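Local coordinates for FAD:protein FMN transferase (Pseudomonas stutzeri ATCC 14405 = CCUG 16156, PDB 5MGY) that probably transfers the FMN moiety of FAD to a threonine side chain of a target protein in a magnesium-dependent reaction, releasing AMP, at residues H255-V260 with F298-G303; A163-I168 with K265-A270; E74-M79 with D143-A148. All coordinates share one frame; numbering follows the deposited sequence.

Interaction 1 of 3, residues H255-V260 with F298-G303; sequences HHLAAV and FVVREG
Val260 and Phe298 stand side by side and point the same way, a non-hydrogen-bonded pair where two neighbouring antiparallel strands of the large ApbE sheet, 257-264 and 295-301, run next to each other. The pairing carries a classic beta bulge: Ala258 and Ala259 both face Val299, and the register slips by one residue between Leu257 and Ala259. Val299 O accepts a 2.7 Å hydrogen bond from Ala258 N, with the donor nearly along the C=O axis, and a weak second bond from Ala259 N at 3.4 Å. In return, Val299 N gives a 2.7 Å bond to Ala259 O. On the far side of the bulge Arg301 N makes a weak bond to His256 O.

Phe298 can be followed outward from its backbone. CB lies 4.0 Å from Leu257 CD1. CG is anti to the carbonyl carbon (chi1 -65°), and from there the ring meets two different neighbours. At CD1 the ring edge is touched by Leu257, whose CD1 carbon approaches to 3.7 Å near the ring plane, with CD2 slightly farther off. CE1 contacts both Leu257 CD2 and Val260 CG2, while CZ touches Val260 CG2 alone of the residues across the strand pair. Leu257 also brings CD1 near Val300 CG2, continuing the apolar row on this face, which helix 267-292 covers through Pro282 and Leu277. Ala259 and Val299 turn to the other face, where Val299 packs on Phe306 of the next strand. Over the Phe298 ring, Val260 CG2 makes a CH-pi contact 4.0 Å from the centroid and 8° off the normal.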
# COMPACT_ATOMS: atom_id res chain seq x y z
N HIS A 255 15.41 5.40 11.70
CA HIS A 255 15.80 3.99 11.94
C HIS A 255 16.27 3.25 10.69
O HIS A 255 16.22 3.76 9.57
CB HIS A 255 14.62 3.23 12.51
CG HIS A 255 13.47 3.12 11.56
ND1 HIS A 255 12.23 3.65 11.83
CD2 HIS A 255 13.38 2.58 10.32
CE1 HIS A 255 11.42 3.41 10.83
NE2 HIS A 255 12.10 2.77 9.90
N HIS A 256 16.66 2.00 10.88
CA HIS A 256 17.36 1.25 9.86
C HIS A 256 16.52 0.27 9.01
O HIS A 256 17.07 -0.38 8.18
CB HIS A 256 18.51 0.52 10.52
CG HIS A 256 19.53 1.42 11.17
ND1 HIS A 256 20.22 2.41 10.49
CD2 HIS A 256 20.02 1.44 12.44
CE1 HIS A 256 21.06 3.02 11.31
NE2 HIS A 256 20.96 2.44 12.49
N LEU A 257 15.22 0.13 9.23
CA LEU A 257 14.38 -0.75 8.38
C LEU A 257 14.36 -0.33 6.92
O LEU A 257 13.90 0.75 6.60
CB LEU A 257 12.95 -0.78 8.90
CG LEU A 257 11.98 -1.77 8.26
CD1 LEU A 257 12.57 -3.17 8.31
CD2 LEU A 257 10.67 -1.73 9.04
N ALA A 258 14.85 -1.19 6.02
CA ALA A 258 15.02 -0.85 4.61
C ALA A 258 13.86 -1.33 3.71
O ALA A 258 13.55 -0.74 2.68
CB ALA A 258 16.32 -1.42 4.08
N ALA A 259 13.23 -2.42 4.11
CA ALA A 259 12.04 -2.91 3.47
C ALA A 259 11.30 -3.80 4.45
O ALA A 259 11.90 -4.42 5.35
CB ALA A 259 12.42 -3.72 2.23
N VAL A 260 9.99 -3.89 4.26
CA VAL A 260 9.16 -4.79 5.03
C VAL A 260 8.06 -5.26 4.07
O VAL A 260 7.62 -4.55 3.16
CB VAL A 260 8.68 -4.16 6.34
CG1 VAL A 260 8.02 -2.83 6.06
CG2 VAL A 260 7.75 -5.06 7.11
N PHE A 298 10.96 -8.58 7.49
CA PHE A 298 11.71 -7.34 7.58
C PHE A 298 13.12 -7.38 6.97
O PHE A 298 13.75 -8.39 7.00
CB PHE A 298 11.88 -7.01 9.04
CG PHE A 298 10.64 -6.71 9.75
CD1 PHE A 298 10.36 -5.42 10.19
CD2 PHE A 298 9.72 -7.70 9.98
CE1 PHE A 298 9.19 -5.14 10.85
CE2 PHE A 298 8.54 -7.41 10.65
CZ PHE A 298 8.27 -6.13 11.08
N VAL A 299 13.60 -6.27 6.39
CA VAL A 299 14.97 -6.18 5.91
C VAL A 299 15.65 -5.00 6.59
O VAL A 299 15.45 -3.84 6.23
CB VAL A 299 15.09 -6.07 4.39
CG1 VAL A 299 16.54 -6.12 3.97
CG2 VAL A 299 14.41 -7.27 3.76
N VAL A 300 16.49 -5.35 7.56
CA VAL A 300 17.20 -4.40 8.40
C VAL A 300 18.64 -4.38 7.98
O VAL A 300 19.33 -5.44 7.79
CB VAL A 300 17.13 -4.79 9.87
CG1 VAL A 300 17.68 -3.65 10.70
CG2 VAL A 300 15.72 -5.17 10.27
N ARG A 301 19.05 -3.13 7.76
CA ARG A 301 20.37 -2.75 7.37
C ARG A 301 21.19 -2.68 8.63
O ARG A 301 20.96 -1.86 9.49
CB ARG A 301 20.31 -1.40 6.71
CG ARG A 301 21.56 -0.58 6.81
CD ARG A 301 22.67 -1.18 6.02
NE ARG A 301 22.82 -0.61 4.69
CZ ARG A 301 24.00 -0.10 4.27
NH1 ARG A 301 24.13 0.37 3.06
NH2 ARG A 301 25.05 -0.02 5.03
N GLU A 302 22.11 -3.61 8.72
CA GLU A 302 22.96 -3.72 9.89
C GLU A 302 24.40 -3.86 9.44
O GLU A 302 24.69 -4.69 8.60
CB GLU A 302 22.47 -4.92 10.73
CG GLU A 302 23.17 -5.19 12.04
CD GLU A 302 22.77 -4.32 13.24
OE1 GLU A 302 21.60 -3.98 13.55
OE2 GLU A 302 23.73 -3.96 13.92
N GLY A 303 25.27 -3.04 9.99
CA GLY A 303 26.70 -3.11 9.71
C GLY A 303 27.13 -3.29 8.26
O GLY A 303 27.81 -4.26 7.90

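Interaction 2 of 3, residues A163-I168 with K265-A270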
# COMPACT_ATOMS: atom_id res chain seq x y z
N ALA A 163 -6.89 -1.14 -5.04
CA ALA A 163 -7.02 -1.34 -6.48
C ALA A 163 -6.94 -2.83 -6.84
O ALA A 163 -7.71 -3.30 -7.66
CB ALA A 163 -5.98 -0.52 -7.26
N VAL A 164 -6.03 -3.56 -6.20
CA VAL A 164 -5.83 -4.98 -6.43
C VAL A 164 -7.09 -5.72 -6.00
O VAL A 164 -7.58 -6.62 -6.71
CB VAL A 164 -4.57 -5.46 -5.66
CG1 VAL A 164 -4.50 -6.99 -5.53
CG2 VAL A 164 -3.33 -4.97 -6.35
N ASP A 165 -7.62 -5.34 -4.83
CA ASP A 165 -8.78 -6.02 -4.28
C ASP A 165 -9.96 -5.75 -5.21
O ASP A 165 -10.65 -6.70 -5.57
CB ASP A 165 -9.10 -5.65 -2.83
CG ASP A 165 -8.11 -6.22 -1.80
OD1 ASP A 165 -7.47 -7.28 -2.04
OD2 ASP A 165 -7.99 -5.64 -0.67
N LEU A 166 -10.14 -4.49 -5.64
CA LEU A 166 -11.23 -4.18 -6.56
C LEU A 166 -11.14 -4.93 -7.89
O LEU A 166 -12.14 -5.46 -8.36
CB LEU A 166 -11.39 -2.66 -6.82
CG LEU A 166 -11.86 -1.82 -5.61
CD1 LEU A 166 -11.71 -0.32 -5.97
CD2 LEU A 166 -13.27 -2.20 -5.08
N VAL A 167 -9.96 -4.99 -8.47
CA VAL A 167 -9.78 -5.73 -9.69
C VAL A 167 -10.15 -7.20 -9.47
O VAL A 167 -10.84 -7.77 -10.26
CB VAL A 167 -8.37 -5.59 -10.26
CG1 VAL A 167 -8.11 -6.59 -11.38
CG2 VAL A 167 -8.19 -4.16 -10.76
N ILE A 168 -9.72 -7.78 -8.37
CA ILE A 168 -10.10 -9.16 -8.07
C ILE A 168 -11.62 -9.37 -7.86
O ILE A 168 -12.16 -10.37 -8.27
CB ILE A 168 -9.28 -9.70 -6.88
CG1 ILE A 168 -7.84 -9.91 -7.34
CG2 ILE A 168 -9.83 -11.03 -6.36
CD1 ILE A 168 -6.86 -10.24 -6.21
N LYS A 265 -4.76 -11.56 3.65
CA LYS A 265 -5.80 -11.88 2.68
C LYS A 265 -6.37 -10.64 1.99
O LYS A 265 -6.75 -10.69 0.85
CB LYS A 265 -6.90 -12.72 3.31
CG LYS A 265 -7.79 -11.93 4.16
CD LYS A 265 -8.54 -12.75 5.18
CE LYS A 265 -8.92 -11.79 6.34
NZ LYS A 265 -9.80 -12.50 7.29
N SER A 266 -6.39 -9.54 2.70
CA SER A 266 -6.77 -8.28 2.11
C SER A 266 -5.51 -7.57 1.69
O SER A 266 -4.70 -7.23 2.54
CB SER A 266 -7.50 -7.45 3.15
OG SER A 266 -7.53 -6.13 2.74
N THR A 267 -5.33 -7.37 0.39
CA THR A 267 -4.19 -6.61 -0.13
C THR A 267 -4.22 -5.14 0.33
O THR A 267 -3.21 -4.48 0.37
CB THR A 267 -4.27 -6.63 -1.65
OG1 THR A 267 -4.60 -7.95 -2.06
CG2 THR A 267 -3.01 -6.22 -2.28
N LEU A 268 -5.41 -4.62 0.63
CA LEU A 268 -5.55 -3.26 1.16
C LEU A 268 -4.79 -3.20 2.51
O LEU A 268 -3.87 -2.37 2.71
CB LEU A 268 -7.05 -2.91 1.32
CG LEU A 268 -7.40 -1.47 1.69
CD1 LEU A 268 -8.87 -1.14 1.53
CD2 LEU A 268 -6.93 -1.10 3.09
N ARG A 269 -5.19 -4.09 3.42
CA ARG A 269 -4.50 -4.31 4.73
C ARG A 269 -2.99 -4.52 4.64
O ARG A 269 -2.23 -3.87 5.38
CB ARG A 269 -5.21 -5.42 5.56
CG ARG A 269 -6.54 -4.86 6.04
CD ARG A 269 -7.17 -5.42 7.29
NE ARG A 269 -6.35 -5.33 8.53
CZ ARG A 269 -6.33 -4.33 9.40
NH1 ARG A 269 -5.61 -4.43 10.49
NH2 ARG A 269 -6.99 -3.21 9.18
N ALA A 270 -2.54 -5.33 3.69
CA ALA A 270 -1.11 -5.49 3.52
C ALA A 270 -0.41 -4.17 3.15
O ALA A 270 0.66 -3.92 3.60
CB ALA A 270 -0.79 -6.56 2.47
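Asp165 sets its carboxylate against Thr267 and Leu268 at the start of helix 267-292 and accepts hydrogen bonds there from both backbone and side-chain donors. Among the backbone donors, Thr267 N gives a 3.2 Å bond to Asp165 OD1, using the syn lone pair of that oxygen. Leu268 N bonds to Asp165 OD2 at 3.1 Å, approaching from above the carboxylate plane, 42° out of it. Bonds to both oxygens from the first helical turn fix the rotation of the group.

The hydroxyl bonds add to this grip. Thr267 OG1 donates to Asp165 OD1 at 2.9 Å, also from above the plane, so that OD1 accepts two bonds from one residue. The threonine hydroxyl is anti to its own carbonyl carbon (chi1 -44°), which leaves OG1 on the side facing Asp165. Ser266 OG makes a long, weak bond to Asp165 OD2. Ser266 is the N-cap of helix 267-292: OG accepts from Arg269 N in a nearly straight 3.2 Å bond. An acid from helix 159-173 thus accepts from the first-turn amides of a helix about 100 residues later in the chain, beside its Ser266 cap, and the partial positive charge at that helix end would be expected to favour its anionic form. Four residues beyond Thr267 on the same helix is Asp271, a magnesium ligand.

The apolar contact is between Val164 and Thr267. Val164 CG1 meets Thr267 CG2 at 3.7 Å, the two side chains crossing at about a right angle. Behind them lies the large sheet, where Ile183 touches Val164 and Lys188 touches both Val164 and Thr267.

Interaction 3 of 3, residues E74-M79 with D143-A148; sequences EPMPDM and DRLCKA
Met76 and Leu145 meet through their side chains, Met76 CG resting 3.8 Å from Leu145 CB and almost as near to its CG and CD1. The methionine CG is anti to the carbonyl carbon (chi1 -62°), which carries it to Leu145. On the exposed side, Arg144 CG comes within 4.0 Å of Pro75 N, though the two side chains diverge, while Asp143 OD2 lies near Pro75 CB.

The backbones set these side chains in place. Glu74 and Leu145 form an antiparallel hydrogen-bonded pair: Glu74 N donates to Leu145 O at 3.1 Å, and Leu145 N returns a 3.0 Å bond to Glu74 O. One residue past the proline, Met76 N continues the ladder with a 3.0 Å bond to Asp143 O. Arg144 CA and Pro75 CA add C-H...O contacts to Glu74 O and Asp143 O. This is the edge of a small three-stranded antiparallel sheet, in which strand 144-147 lies between 73-75 and 138-141.

Just outside the pairing, a disulfide ties the two strands covalently, Cys146 to Cys73. Helix 61-67 closes over the Met76 and Leu145 side through Phe65, which touches both. Its Arg64 forms a salt bridge with Glu74 OE2, and the guanidinium of Arg144 turns instead to Asp141. After Met76 the chain leaves the sheet, and Pro77 stands at the N-cap of helix 78-93.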
# COMPACT_ATOMS: atom_id res chain seq x y z
N GLU A 74 -18.66 17.60 3.96
CA GLU A 74 -18.76 17.65 2.53
C GLU A 74 -19.14 16.28 2.00
O GLU A 74 -18.51 15.28 2.39
CB GLU A 74 -17.45 18.07 1.96
CG GLU A 74 -17.40 18.11 0.45
CD GLU A 74 -18.02 19.36 -0.18
OE1 GLU A 74 -18.59 20.21 0.56
OE2 GLU A 74 -17.90 19.54 -1.42
N PRO A 75 -20.16 16.20 1.11
CA PRO A 75 -20.48 14.85 0.57
C PRO A 75 -19.30 14.26 -0.23
O PRO A 75 -18.56 15.00 -0.90
CB PRO A 75 -21.71 15.11 -0.32
CG PRO A 75 -22.22 16.44 0.07
CD PRO A 75 -21.04 17.22 0.54
N MET A 76 -19.10 12.95 -0.09
CA MET A 76 -17.98 12.25 -0.76
C MET A 76 -18.41 10.91 -1.30
O MET A 76 -19.29 10.23 -0.72
CB MET A 76 -16.77 12.00 0.19
CG MET A 76 -16.09 13.23 0.76
SD MET A 76 -15.33 14.24 -0.49
CE MET A 76 -13.92 13.26 -0.84
N PRO A 77 -17.73 10.47 -2.34
CA PRO A 77 -18.13 9.18 -2.87
C PRO A 77 -17.80 7.95 -1.98
O PRO A 77 -17.09 8.06 -0.96
CB PRO A 77 -17.40 9.12 -4.20
CG PRO A 77 -16.52 10.29 -4.31
CD PRO A 77 -16.56 11.03 -3.03
N ASP A 78 -18.36 6.80 -2.37
CA ASP A 78 -18.20 5.53 -1.64
C ASP A 78 -16.76 5.13 -1.35
O ASP A 78 -16.44 4.85 -0.20
CB ASP A 78 -18.93 4.41 -2.42
CG ASP A 78 -20.49 4.49 -2.28
OD1 ASP A 78 -21.06 5.27 -1.44
OD2 ASP A 78 -21.15 3.73 -3.03
N MET A 79 -15.91 5.13 -2.39
CA MET A 79 -14.50 4.79 -2.27
C MET A 79 -13.83 5.53 -1.15
O MET A 79 -13.07 4.92 -0.39
CB MET A 79 -13.69 5.14 -3.50
CG MET A 79 -13.67 4.06 -4.51
SD MET A 79 -12.57 4.55 -5.85
CE MET A 79 -13.16 3.35 -7.09
N ASP A 143 -23.27 10.12 4.19
CA ASP A 143 -22.49 10.13 2.98
C ASP A 143 -21.53 11.31 3.00
O ASP A 143 -20.95 11.66 1.96
CB ASP A 143 -23.43 10.19 1.77
CG ASP A 143 -24.31 11.53 1.72
OD1 ASP A 143 -24.95 11.93 2.76
OD2 ASP A 143 -24.34 12.18 0.62
N ARG A 144 -21.37 11.97 4.16
CA ARG A 144 -20.44 13.11 4.26
C ARG A 144 -19.16 12.70 5.00
O ARG A 144 -19.21 11.82 5.85
CB ARG A 144 -21.11 14.29 4.97
CG ARG A 144 -22.27 14.91 4.20
CD ARG A 144 -23.51 15.15 5.04
NE ARG A 144 -23.45 16.38 5.84
CZ ARG A 144 -23.44 16.46 7.18
NH1 ARG A 144 -23.51 15.36 7.94
NH2 ARG A 144 -23.38 17.66 7.78
N LEU A 145 -18.03 13.33 4.63
CA LEU A 145 -16.78 13.27 5.39
C LEU A 145 -16.66 14.57 6.10
O LEU A 145 -16.77 15.59 5.45
CB LEU A 145 -15.57 13.25 4.49
CG LEU A 145 -14.73 12.03 4.20
CD1 LEU A 145 -13.39 12.47 3.65
CD2 LEU A 145 -14.57 11.23 5.48
N CYS A 146 -16.31 14.55 7.38
CA CYS A 146 -16.19 15.77 8.14
C CYS A 146 -14.77 15.97 8.60
O CYS A 146 -14.04 15.01 8.86
CB CYS A 146 -17.13 15.74 9.31
SG CYS A 146 -18.80 15.59 8.66
N LYS A 147 -14.37 17.24 8.68
CA LYS A 147 -13.07 17.55 9.22
C LYS A 147 -13.11 18.67 10.24
O LYS A 147 -13.62 19.75 9.93
CB LYS A 147 -12.09 17.86 8.10
CG LYS A 147 -12.31 19.12 7.32
CD LYS A 147 -11.59 18.97 6.00
CE LYS A 147 -10.93 20.23 5.55
NZ LYS A 147 -10.17 20.00 4.30
N ALA A 148 -12.56 18.40 11.43
CA ALA A 148 -12.53 19.36 12.52
C ALA A 148 -11.38 20.35 12.48
O ALA A 148 -11.45 21.38 13.14
CB ALA A 148 -12.52 18.65 13.81

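Interactions 1 and 2 are linked through helix 267-292, which begins at the capped end in interaction 2, carries the magnesium ligands Asp271 and Thr275, and leads into strand 295-301 of interaction 1. Their centres are 25 Å apart, yet both approach the metal: the Val260 and Leu268 side chains are each about 9 Å from the magnesium ion, whose third protein ligand is Ser157. Interaction 3 lies farther out, its centre 22 Å from that of interaction 2 and 38 Å from that of interaction 1, on the opposite side of the chain's centre from the latter. It touches interaction 2 where Met79 CE packs 4.1 Å from Leu166 CD1.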